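Local coordinates for protein putative TetR transcriptional regulator (Rhodococcus sp., PDB 2I10) that probably binds DNA through an N-terminal helix-turn-helix domain and regulates transcription as a member of the TetR family, at the interface of chains A and B. Sequence-based numbering; all coordinates share one arbitrary frame. Chains: chain A/B, Putative TetR transcriptional regulator.

Three neighbouring patches of the interface between two copies of the regulator are described, each with a two-fold twin. Contact 1 lies between the others: its C-alpha centre is about 7 Å from that of contact 2, with which it shares A:Thr109 and A:Val110, and about 9 Å from that of contact 3, with which it shares A:Arg131 and B:Glu174. The C-alpha centres of contacts 2 and 3 are about 16 Å apart. The interface thus passes from the loop and short-helix packing of contact 2, through the helix surface of contact 1, to the charged cluster of contact 3, consistent with the dimer usual for TetR regulators.

Contact 1: the interface of chains A and B. Residues chain A 109-110, 131, 169; chain B 170, 173-174, 177.
Over the centre of the A:Arg131 guanidinium lies the B:Ser177 methylene, CB standing 3.3 Å above the plane, while B:Glu174 CG sits at the guanidinium edge, in its plane. The side chains of B:Glu174 and A:Arg131 pass each other in opposite directions, their carboxylate and guanidinium planes 30° apart. The two charges pair in a salt bridge through NH2, but the carboxylate is modelled too close to it and the detailed geometry is doubtful. The bend of the arginine chain at chi3 (105°) brings the guanidinium to this acid. B:Val173 reaches the near end of the A:Tyr169 ring, its CG1 methyl 3.7 Å from A:Tyr169 CG. With CG1 anti to the backbone N (chi1 163°), B:Val173 divides its branches: CG1 meets the tyrosine, while CG2 packs 3.8 Å from A:Thr109 CB. B:Ser177 turns its hydroxyl OG back to B:Val173 O, a 2.9 Å hydrogen bond within the helix that holds CB against the guanidinium face. The chain B residues belong to helix 157-177, which packs in the dimer interface of this TetR-family protein against helices 121-148 and 157-176 and the 109-110 loop of chain A.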
loop_
_atom_site.group_PDB
_atom_site.type_symbol
_atom_site.label_atom_id
_atom_site.label_comp_id
_atom_site.label_asym_id
_atom_site.label_seq_id
_atom_site.Cartn_x
_atom_site.Cartn_y
_atom_site.Cartn_z
ATOM N N THR A 109 -5.196 -3.069 3.076
ATOM C CA THR A 109 -4.389 -3.292 1.871
ATOM C C THR A 109 -3.438 -4.491 2.035
ATOM O O THR A 109 -2.888 -5.019 1.044
ATOM C CB THR A 109 -3.526 -2.011 1.506
ATOM O OG1 THR A 109 -2.865 -1.517 2.676
ATOM C CG2 THR A 109 -4.358 -0.892 0.888
ATOM N N VAL A 110 -3.195 -4.884 3.286
ATOM C CA VAL A 110 -2.235 -5.955 3.579
ATOM C C VAL A 110 -2.822 -6.924 4.597
ATOM O O VAL A 110 -3.760 -6.580 5.314
ATOM C CB VAL A 110 -0.852 -5.432 4.125
ATOM C CG1 VAL A 110 -0.049 -4.752 3.029
ATOM C CG2 VAL A 110 -1.046 -4.527 5.341
ATOM N N ARG A 131 -8.625 -10.409 -2.843
ATOM C CA ARG A 131 -7.455 -10.058 -3.672
ATOM C C ARG A 131 -7.378 -10.920 -4.923
ATOM O O ARG A 131 -7.151 -10.433 -6.055
ATOM C CB ARG A 131 -6.149 -10.295 -2.906
ATOM C CG ARG A 131 -5.779 -9.255 -1.914
ATOM C CD ARG A 131 -4.246 -9.376 -1.572
ATOM N NE ARG A 131 -3.555 -8.309 -2.237
ATOM C CZ ARG A 131 -2.711 -8.442 -3.249
ATOM N NH1 ARG A 131 -2.339 -9.628 -3.720
ATOM N NH2 ARG A 131 -2.197 -7.355 -3.752
ATOM N N TYR A 169 -4.206 -0.211 -5.246
ATOM C CA TYR A 169 -3.842 -0.167 -3.833
ATOM C C TYR A 169 -2.981 1.071 -3.490
ATOM O O TYR A 169 -3.085 1.621 -2.399
ATOM C CB TYR A 169 -3.101 -1.438 -3.437
ATOM C CG TYR A 169 -3.959 -2.688 -3.436
ATOM C CD1 TYR A 169 -4.964 -2.889 -2.471
ATOM C CD2 TYR A 169 -3.728 -3.691 -4.345
ATOM C CE1 TYR A 169 -5.728 -4.083 -2.443
ATOM C CE2 TYR A 169 -4.496 -4.876 -4.357
ATOM C CZ TYR A 169 -5.491 -5.062 -3.408
ATOM O OH TYR A 169 -6.212 -6.267 -3.438
ATOM N N GLY B 170 1.860 1.057 -3.932
ATOM C CA GLY B 170 1.103 -0.077 -4.537
ATOM C C GLY B 170 1.977 -1.280 -4.789
ATOM O O GLY B 170 1.564 -2.444 -4.528
ATOM N N VAL B 173 2.535 -2.904 -1.403
ATOM C CA VAL B 173 1.355 -3.709 -1.048
ATOM C C VAL B 173 1.360 -5.081 -1.769
ATOM O O VAL B 173 1.146 -6.107 -1.147
ATOM C CB VAL B 173 0.020 -2.940 -1.336
ATOM C CG1 VAL B 173 -1.200 -3.952 -1.353
ATOM C CG2 VAL B 173 -0.167 -1.861 -0.298
ATOM N N GLU B 174 1.650 -5.084 -3.059
ATOM C CA GLU B 174 1.689 -6.307 -3.813
ATOM C C GLU B 174 2.793 -7.229 -3.335
ATOM O O GLU B 174 2.570 -8.413 -3.177
ATOM C CB GLU B 174 1.740 -6.024 -5.330
ATOM C CG GLU B 174 0.421 -5.436 -5.850
ATOM C CD GLU B 174 -0.726 -6.400 -5.636
ATOM O OE1 GLU B 174 -0.583 -7.611 -5.898
ATOM O OE2 GLU B 174 -1.748 -5.959 -5.140
ATOM N N SER B 177 1.939 -8.953 -0.107
ATOM C CA SER B 177 0.887 -9.944 -0.270
ATOM C C SER B 177 1.460 -11.186 -0.947
ATOM O O SER B 177 0.818 -12.203 -1.035
ATOM C CB SER B 177 -0.303 -9.341 -1.035
ATOM O OG SER B 177 -0.765 -8.147 -0.359
#

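Contact 2: the interface of chains A and B. Residues chain A 108-110, 112; chain B 105, 110-111, 114.
B:Gln111 reaches across the TetR-family dimer interface to the A:Ala112 carbonyl, joining a short helix, 108-112 of chain B, to a poorly ordered loop of chain A. Its amide nitrogen NE2 donates to A:Ala112 O at 2.9 Å, nearly straight (166° at H), from above the carbonyl plane. NE2 also donates to B:Phe105 O of its own chain, on a lone pair in the carbonyl plane. Both acceptors lie close to the glutamine amide plane, so the paired bonds fix the rotation of the amide, which the bend at chi2 (-66°) swings back toward B:Phe105. Without the amide, as with an alanine here, both carbonyls would probably lose this donor, and the cross-chain bond with it. The closer packing surrounds this amide: A:Val110 CG2 lies 3.5 Å from B:Gln111 NE2, A:Val110 CG1 meets B:Val110 CG1 at 3.8 Å, and A:Ala112 CB lies over the B:Phe105 ring face, toward its CD2-CE2 rim, 3.7 Å from CD2. B:Leu114 belongs to this packed part, its CD1 3.9 Å from A:Val110 CG2. The looser side is at the poorly ordered selenomethionine A:Met108, little of which is buried and which meets B:Leu114 CD2 through its backbone CA rather than its side chain.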
loop_
_atom_site.group_PDB
_atom_site.type_symbol
_atom_site.label_atom_id
_atom_site.label_comp_id
_atom_site.label_asym_id
_atom_site.label_seq_id
_atom_site.Cartn_x
_atom_site.Cartn_y
_atom_site.Cartn_z
HETATM N N MSE A 108 -7.918 -2.326 4.342
HETATM C CA MSE A 108 -6.988 -3.411 4.678
HETATM C C MSE A 108 -6.233 -3.843 3.425
HETATM O O MSE A 108 -6.593 -4.820 2.789
HETATM C CB MSE A 108 -7.721 -4.599 5.314
HETATM C CG MSE A 108 -8.327 -4.273 6.652
HETATM SE SE MSE A 108 -9.391 -5.704 7.463
HETATM C CE MSE A 108 -10.917 -5.920 6.188
ATOM N N THR A 109 -5.196 -3.069 3.076
ATOM C CA THR A 109 -4.389 -3.292 1.871
ATOM C C THR A 109 -3.438 -4.491 2.035
ATOM O O THR A 109 -2.888 -5.019 1.044
ATOM C CB THR A 109 -3.526 -2.011 1.506
ATOM O OG1 THR A 109 -2.865 -1.517 2.676
ATOM C CG2 THR A 109 -4.358 -0.892 0.888
ATOM N N VAL A 110 -3.195 -4.884 3.286
ATOM C CA VAL A 110 -2.235 -5.955 3.579
ATOM C C VAL A 110 -2.822 -6.924 4.597
ATOM O O VAL A 110 -3.760 -6.580 5.314
ATOM C CB VAL A 110 -0.852 -5.432 4.125
ATOM C CG1 VAL A 110 -0.049 -4.752 3.029
ATOM C CG2 VAL A 110 -1.046 -4.527 5.341
ATOM N N ALA A 112 -1.342 -8.205 7.381
ATOM C CA ALA A 112 -0.522 -8.192 8.601
ATOM C C ALA A 112 -0.514 -6.791 9.189
ATOM O O ALA A 112 -0.605 -5.800 8.457
ATOM C CB ALA A 112 0.918 -8.663 8.319
ATOM N N PHE B 105 4.060 -6.957 6.019
ATOM C CA PHE B 105 3.474 -5.718 6.557
ATOM C C PHE B 105 3.363 -4.588 5.511
ATOM O O PHE B 105 2.600 -3.622 5.676
ATOM C CB PHE B 105 4.293 -5.221 7.773
ATOM C CG PHE B 105 4.230 -6.139 8.959
ATOM C CD1 PHE B 105 5.268 -7.020 9.222
ATOM C CD2 PHE B 105 3.118 -6.137 9.792
ATOM C CE1 PHE B 105 5.212 -7.865 10.302
ATOM C CE2 PHE B 105 3.042 -6.997 10.878
ATOM C CZ PHE B 105 4.097 -7.864 11.132
ATOM N N VAL B 110 2.414 2.296 4.206
ATOM C CA VAL B 110 1.304 1.369 4.025
ATOM C C VAL B 110 0.689 1.041 5.406
ATOM O O VAL B 110 -0.503 1.236 5.613
ATOM C CB VAL B 110 1.714 0.087 3.242
ATOM C CG1 VAL B 110 0.661 -1.017 3.403
ATOM C CG2 VAL B 110 1.946 0.414 1.733
ATOM N N GLN B 111 1.519 0.595 6.348
ATOM C CA GLN B 111 1.096 0.314 7.736
ATOM C C GLN B 111 0.380 1.488 8.446
ATOM O O GLN B 111 -0.685 1.287 9.094
ATOM C CB GLN B 111 2.314 -0.160 8.549
ATOM C CG GLN B 111 2.683 -1.608 8.255
ATOM C CD GLN B 111 1.584 -2.578 8.733
ATOM O OE1 GLN B 111 1.101 -2.457 9.867
ATOM N NE2 GLN B 111 1.192 -3.545 7.868
ATOM N N LEU B 114 -3.402 2.125 7.657
ATOM C CA LEU B 114 -4.444 1.201 8.139
ATOM C C LEU B 114 -5.194 1.807 9.356
ATOM O O LEU B 114 -4.598 2.540 10.165
ATOM C CB LEU B 114 -3.833 -0.178 8.477
ATOM C CG LEU B 114 -3.027 -0.966 7.416
ATOM C CD1 LEU B 114 -2.061 -1.983 8.065
ATOM C CD2 LEU B 114 -3.890 -1.680 6.377
#

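Contact 3: the interface of chains A and B. Residues chain A 131, 162; chain B 174, 179-180, 183-184, 187.
Helix 157-176 of chain A, carrying A:Arg162, meets the end of helix 157-177 of chain B, the following turn at B:Ala179 and B:Pro180, and helix 181-192; A:Arg131 joins from helix 121-148. In this TetR-family dimer A:Arg162 lies between two acids of the partner chain. Its CG is anti to the backbone N (chi1 -173°), and bends at chi2 and chi3 fold the chain so that the guanidinium bridges B:Glu174 and B:Glu183, whose carboxylate carbons both lie at its edge, in plane. Side-on, NE and NH2 grip one oxygen of B:Glu183: A:Arg162 NE donates to OE2 at 2.7 Å, on the anti side, and A:Arg162 NH2 donates to the same OE2 at 2.8 Å, from above the carboxylate plane. Both nitrogens come from the same face of that plane, which is turned 32° from the guanidinium. B:Glu183 is extended beyond CG, bringing its carboxylate up to the arginine. Toward the other acid, A:Arg162 NH1 donates to B:Glu174 OE1 at 2.8 Å, with 156° at H, meeting the oxygen nearly along its C-O bond. B:Glu174, also paired with A:Arg131, thus lies between two arginines, which would probably favour its charged form. Both arginines also line the site of a bound p-nitrophenol, possibly from crystallisation. B:Ala179 CB caps one face of the A:Arg162 guanidinium, 3.4 Å above its plane and toward the rim, while the aliphatic stem crosses B:Leu184, A:Arg162 CG lying 3.7 Å from CD1.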
loop_
_atom_site.group_PDB
_atom_site.type_symbol
_atom_site.label_atom_id
_atom_site.label_comp_id
_atom_site.label_asym_id
_atom_site.label_seq_id
_atom_site.Cartn_x
_atom_site.Cartn_y
_atom_site.Cartn_z
ATOM N N ARG A 131 -8.625 -10.409 -2.843
ATOM C CA ARG A 131 -7.455 -10.058 -3.672
ATOM C C ARG A 131 -7.378 -10.920 -4.923
ATOM O O ARG A 131 -7.151 -10.433 -6.055
ATOM C CB ARG A 131 -6.149 -10.295 -2.906
ATOM C CG ARG A 131 -5.779 -9.255 -1.914
ATOM C CD ARG A 131 -4.246 -9.376 -1.572
ATOM N NE ARG A 131 -3.555 -8.309 -2.237
ATOM C CZ ARG A 131 -2.711 -8.442 -3.249
ATOM N NH1 ARG A 131 -2.339 -9.628 -3.720
ATOM N NH2 ARG A 131 -2.197 -7.355 -3.752
ATOM N N ARG A 162 -1.033 -7.366 -12.531
ATOM C CA ARG A 162 -0.274 -7.013 -11.341
ATOM C C ARG A 162 -0.038 -5.504 -11.255
ATOM O O ARG A 162 -0.148 -4.940 -10.203
ATOM C CB ARG A 162 1.076 -7.736 -11.302
ATOM C CG ARG A 162 1.836 -7.542 -9.997
ATOM C CD ARG A 162 1.119 -8.192 -8.835
ATOM N NE ARG A 162 1.033 -9.634 -9.019
ATOM C CZ ARG A 162 0.403 -10.476 -8.204
ATOM N NH1 ARG A 162 -0.214 -10.052 -7.113
ATOM N NH2 ARG A 162 0.389 -11.762 -8.490
ATOM N N GLU B 174 1.650 -5.084 -3.059
ATOM C CA GLU B 174 1.689 -6.307 -3.813
ATOM C C GLU B 174 2.793 -7.229 -3.335
ATOM O O GLU B 174 2.570 -8.413 -3.177
ATOM C CB GLU B 174 1.740 -6.024 -5.330
ATOM C CG GLU B 174 0.421 -5.436 -5.850
ATOM C CD GLU B 174 -0.726 -6.400 -5.636
ATOM O OE1 GLU B 174 -0.583 -7.611 -5.898
ATOM O OE2 GLU B 174 -1.748 -5.959 -5.140
ATOM N N ALA B 179 3.326 -11.336 -4.068
ATOM C CA ALA B 179 3.480 -11.331 -5.512
ATOM C C ALA B 179 4.884 -11.820 -5.894
ATOM O O ALA B 179 5.870 -11.444 -5.237
ATOM C CB ALA B 179 3.212 -9.905 -6.077
ATOM N N PRO B 180 4.983 -12.663 -6.947
ATOM C CA PRO B 180 6.295 -13.134 -7.403
ATOM C C PRO B 180 7.171 -11.956 -7.807
ATOM O O PRO B 180 6.663 -10.950 -8.343
ATOM C CB PRO B 180 5.972 -13.992 -8.642
ATOM C CG PRO B 180 4.561 -14.338 -8.534
ATOM C CD PRO B 180 3.888 -13.227 -7.760
ATOM N N GLU B 183 7.412 -10.976 -11.681
ATOM C CA GLU B 183 6.159 -10.336 -12.032
ATOM C C GLU B 183 6.075 -8.893 -11.486
ATOM O O GLU B 183 5.594 -7.977 -12.180
ATOM C CB GLU B 183 5.025 -11.169 -11.477
ATOM C CG GLU B 183 3.659 -10.708 -11.854
ATOM C CD GLU B 183 2.613 -11.748 -11.526
ATOM O OE1 GLU B 183 2.830 -12.924 -11.848
ATOM O OE2 GLU B 183 1.568 -11.380 -10.966
ATOM N N LEU B 184 6.506 -8.685 -10.246
ATOM C CA LEU B 184 6.454 -7.346 -9.651
ATOM C C LEU B 184 7.439 -6.387 -10.328
ATOM O O LEU B 184 7.146 -5.198 -10.520
ATOM C CB LEU B 184 6.673 -7.392 -8.122
ATOM C CG LEU B 184 5.945 -6.295 -7.349
ATOM C CD1 LEU B 184 4.455 -6.236 -7.706
ATOM C CD2 LEU B 184 6.133 -6.427 -5.843
ATOM N N ALA B 187 5.870 -5.349 -13.450
ATOM C CA ALA B 187 4.911 -4.313 -13.100
ATOM C C ALA B 187 5.547 -2.929 -12.856
ATOM O O ALA B 187 4.963 -1.906 -13.263
ATOM C CB ALA B 187 4.080 -4.729 -11.889
#